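Local coordinates for phenylacetic acid degradation protein PaaI (Thermus thermophilus, PDB 1J1Y) that binds coenzyme A and probably acts as an acyl-CoA thioesterase, hydrolysing acyl-CoA esters, at residues T93-V98 with L109-V114. Numbering follows the deposited sequence.
Sequences TATYRV and LFTGTV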
loop_
_atom_site.group_PDB
_atom_site.type_symbol
_atom_site.label_atom_id
_atom_site.label_comp_id
_atom_site.label_asym_id
_atom_site.label_seq_id
_atom_site.Cartn_x
_atom_site.Cartn_y
_atom_site.Cartn_z
ATOM N N THR A 93 12.294 -12.487 -2.592
ATOM C CA THR A 93 11.613 -11.466 -1.799
ATOM C C THR A 93 11.094 -12.019 -0.478
ATOM O O THR A 93 11.047 -13.231 -0.276
ATOM C CB THR A 93 10.418 -10.867 -2.567
ATOM O OG1 THR A 93 9.549 -11.924 -2.988
ATOM C CG2 THR A 93 10.894 -10.096 -3.794
ATOM N N ALA A 94 10.714 -11.119 0.421
ATOM C CA ALA A 94 10.177 -11.503 1.721
ATOM C C ALA A 94 9.250 -10.389 2.196
ATOM O O ALA A 94 9.453 -9.224 1.861
ATOM C CB ALA A 94 11.311 -11.717 2.717
ATOM N N THR A 95 8.236 -10.750 2.973
ATOM C CA THR A 95 7.267 -9.772 3.460
ATOM C C THR A 95 7.062 -9.882 4.966
ATOM O O THR A 95 6.997 -10.983 5.513
ATOM C CB THR A 95 5.932 -9.959 2.723
ATOM O OG1 THR A 95 6.161 -9.794 1.318
ATOM C CG2 THR A 95 4.896 -8.938 3.189
ATOM N N TYR A 96 6.957 -8.730 5.623
ATOM C CA TYR A 96 6.789 -8.669 7.070
ATOM C C TYR A 96 5.641 -7.778 7.511
ATOM O O TYR A 96 5.283 -6.816 6.828
ATOM C CB TYR A 96 8.077 -8.149 7.726
ATOM C CG TYR A 96 9.281 -8.991 7.401
ATOM C CD1 TYR A 96 9.875 -8.931 6.140
ATOM C CD2 TYR A 96 9.749 -9.941 8.309
ATOM C CE1 TYR A 96 10.890 -9.806 5.782
ATOM C CE2 TYR A 96 10.766 -10.820 7.964
ATOM C CZ TYR A 96 11.327 -10.754 6.698
ATOM O OH TYR A 96 12.280 -11.670 6.327
ATOM N N ARG A 97 5.065 -8.121 8.657
ATOM C CA ARG A 97 3.998 -7.340 9.258
ATOM C C ARG A 97 4.596 -6.745 10.525
ATOM O O ARG A 97 5.276 -7.440 11.283
ATOM C CB ARG A 97 2.794 -8.213 9.625
ATOM C CG ARG A 97 1.888 -7.556 10.662
ATOM C CD ARG A 97 0.573 -8.299 10.883
ATOM N NE ARG A 97 0.753 -9.704 11.237
ATOM C CZ ARG A 97 0.654 -10.711 10.374
ATOM N NH1 ARG A 97 0.375 -10.469 9.098
ATOM N NH2 ARG A 97 0.822 -11.960 10.786
ATOM N N VAL A 98 4.359 -5.461 10.756
ATOM C CA VAL A 98 4.897 -4.820 11.945
ATOM C C VAL A 98 3.797 -4.064 12.675
ATOM O O VAL A 98 3.176 -3.155 12.118
ATOM C CB VAL A 98 6.035 -3.836 11.588
ATOM C CG1 VAL A 98 6.690 -3.317 12.861
ATOM C CG2 VAL A 98 7.067 -4.525 10.702
ATOM N N LEU A 109 -0.262 -0.119 11.800
ATOM C CA LEU A 109 0.097 -1.397 11.192
ATOM C C LEU A 109 0.963 -1.118 9.971
ATOM O O LEU A 109 0.580 -0.354 9.088
ATOM C CB LEU A 109 -1.154 -2.164 10.756
ATOM C CG LEU A 109 -0.878 -3.454 9.978
ATOM C CD1 LEU A 109 -0.207 -4.469 10.889
ATOM C CD2 LEU A 109 -2.186 -4.010 9.425
ATOM N N PHE A 110 2.130 -1.748 9.932
ATOM C CA PHE A 110 3.079 -1.580 8.840
ATOM C C PHE A 110 3.223 -2.905 8.094
ATOM O O PHE A 110 3.326 -3.965 8.711
ATOM C CB PHE A 110 4.420 -1.121 9.437
ATOM C CG PHE A 110 5.570 -1.086 8.463
ATOM C CD1 PHE A 110 6.158 -2.266 8.005
ATOM C CD2 PHE A 110 6.116 0.128 8.065
ATOM C CE1 PHE A 110 7.278 -2.232 7.170
ATOM C CE2 PHE A 110 7.237 0.173 7.233
ATOM C CZ PHE A 110 7.817 -1.011 6.788
ATOM N N THR A 111 3.199 -2.845 6.766
ATOM C CA THR A 111 3.355 -4.043 5.953
ATOM C C THR A 111 4.454 -3.719 4.953
ATOM O O THR A 111 4.380 -2.705 4.259
ATOM C CB THR A 111 2.049 -4.388 5.195
ATOM O OG1 THR A 111 0.963 -4.470 6.126
ATOM C CG2 THR A 111 2.187 -5.727 4.477
ATOM N N GLY A 112 5.481 -4.561 4.883
ATOM C CA GLY A 112 6.566 -4.278 3.959
ATOM C C GLY A 112 7.181 -5.473 3.263
ATOM O O GLY A 112 7.232 -6.575 3.811
ATOM N N THR A 113 7.661 -5.237 2.045
ATOM C CA THR A 113 8.288 -6.279 1.249
ATOM C C THR A 113 9.695 -5.859 0.856
ATOM O O THR A 113 9.931 -4.707 0.491
ATOM C CB THR A 113 7.471 -6.558 -0.023
ATOM O OG1 THR A 113 6.200 -7.108 0.347
ATOM C CG2 THR A 113 8.207 -7.537 -0.936
ATOM N N VAL A 114 10.628 -6.802 0.944
ATOM C CA VAL A 114 12.013 -6.536 0.587
ATOM C C VAL A 114 12.440 -7.388 -0.596
ATOM O O VAL A 114 11.809 -8.400 -0.913
ATOM C CB VAL A 114 12.983 -6.861 1.751
ATOM C CG1 VAL A 114 12.671 -6.004 2.959
ATOM C CG2 VAL A 114 12.881 -8.338 2.107
#
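The ring of Tyr-96 turns an edge to the partner strand: Gly-112 O and Val-114 CG2 both lie near its plane, the methyl 4.4 Å from Tyr-96 CE1. The Phe-110 ring is met obliquely by Val-98, whose CG2 comes 3.6 Å from Phe-110 CD1. With its CG anti to the backbone N (chi1 172°), Phe-110 runs side by side with Val-98, both pointing to the same face of the sheet. The Phe-110 ring leans over Gly-112, the partner of Tyr-96, where the absence of a side chain lets CE1 come in close. Ala-94 and Val-114 prolong this apolar face.

On the other face, Thr-95 and Thr-113 form a non-hydrogen-bonded pair. Both place OG1 anti to the carbonyl carbon (chi1 -59° and -66°), which brings the hydroxyls together, OG1 to OG1, in a 2.9 Å hydrogen bond. A valine at Thr-95 would probably leave the hydroxyl of the buried Thr-113 without this mate. Farther along, Arg-97 CG rests 3.7 Å from Leu-109 CD1.

The backbones form a regular antiparallel ladder, with reciprocal bonds at Ala-94/Val-114, Tyr-96/Gly-112 and Val-98/Phe-110. The Ala-94 N to Val-114 O bond is the longest at 3.2 Å, whereas Val-98 N reaches Phe-110 O at 2.7 Å.

The pair belongs to the hairpin of strands 93-102 and 105-116 in the hotdog sheet, flanked by strands 79-89 and 61-70. Phe-110, Tyr-96 and Val-114 pack on the long helix 40-56 that the sheet wraps, where the Phe-110 ring also meets those of Tyr-44 and Phe-51. The threonine face instead packs on a second subunit, Thr-95 against its Phe-71 and Thr-113 against its Arg-67, while Leu-109 touches the CoA-binding Phe-71 of its own chain.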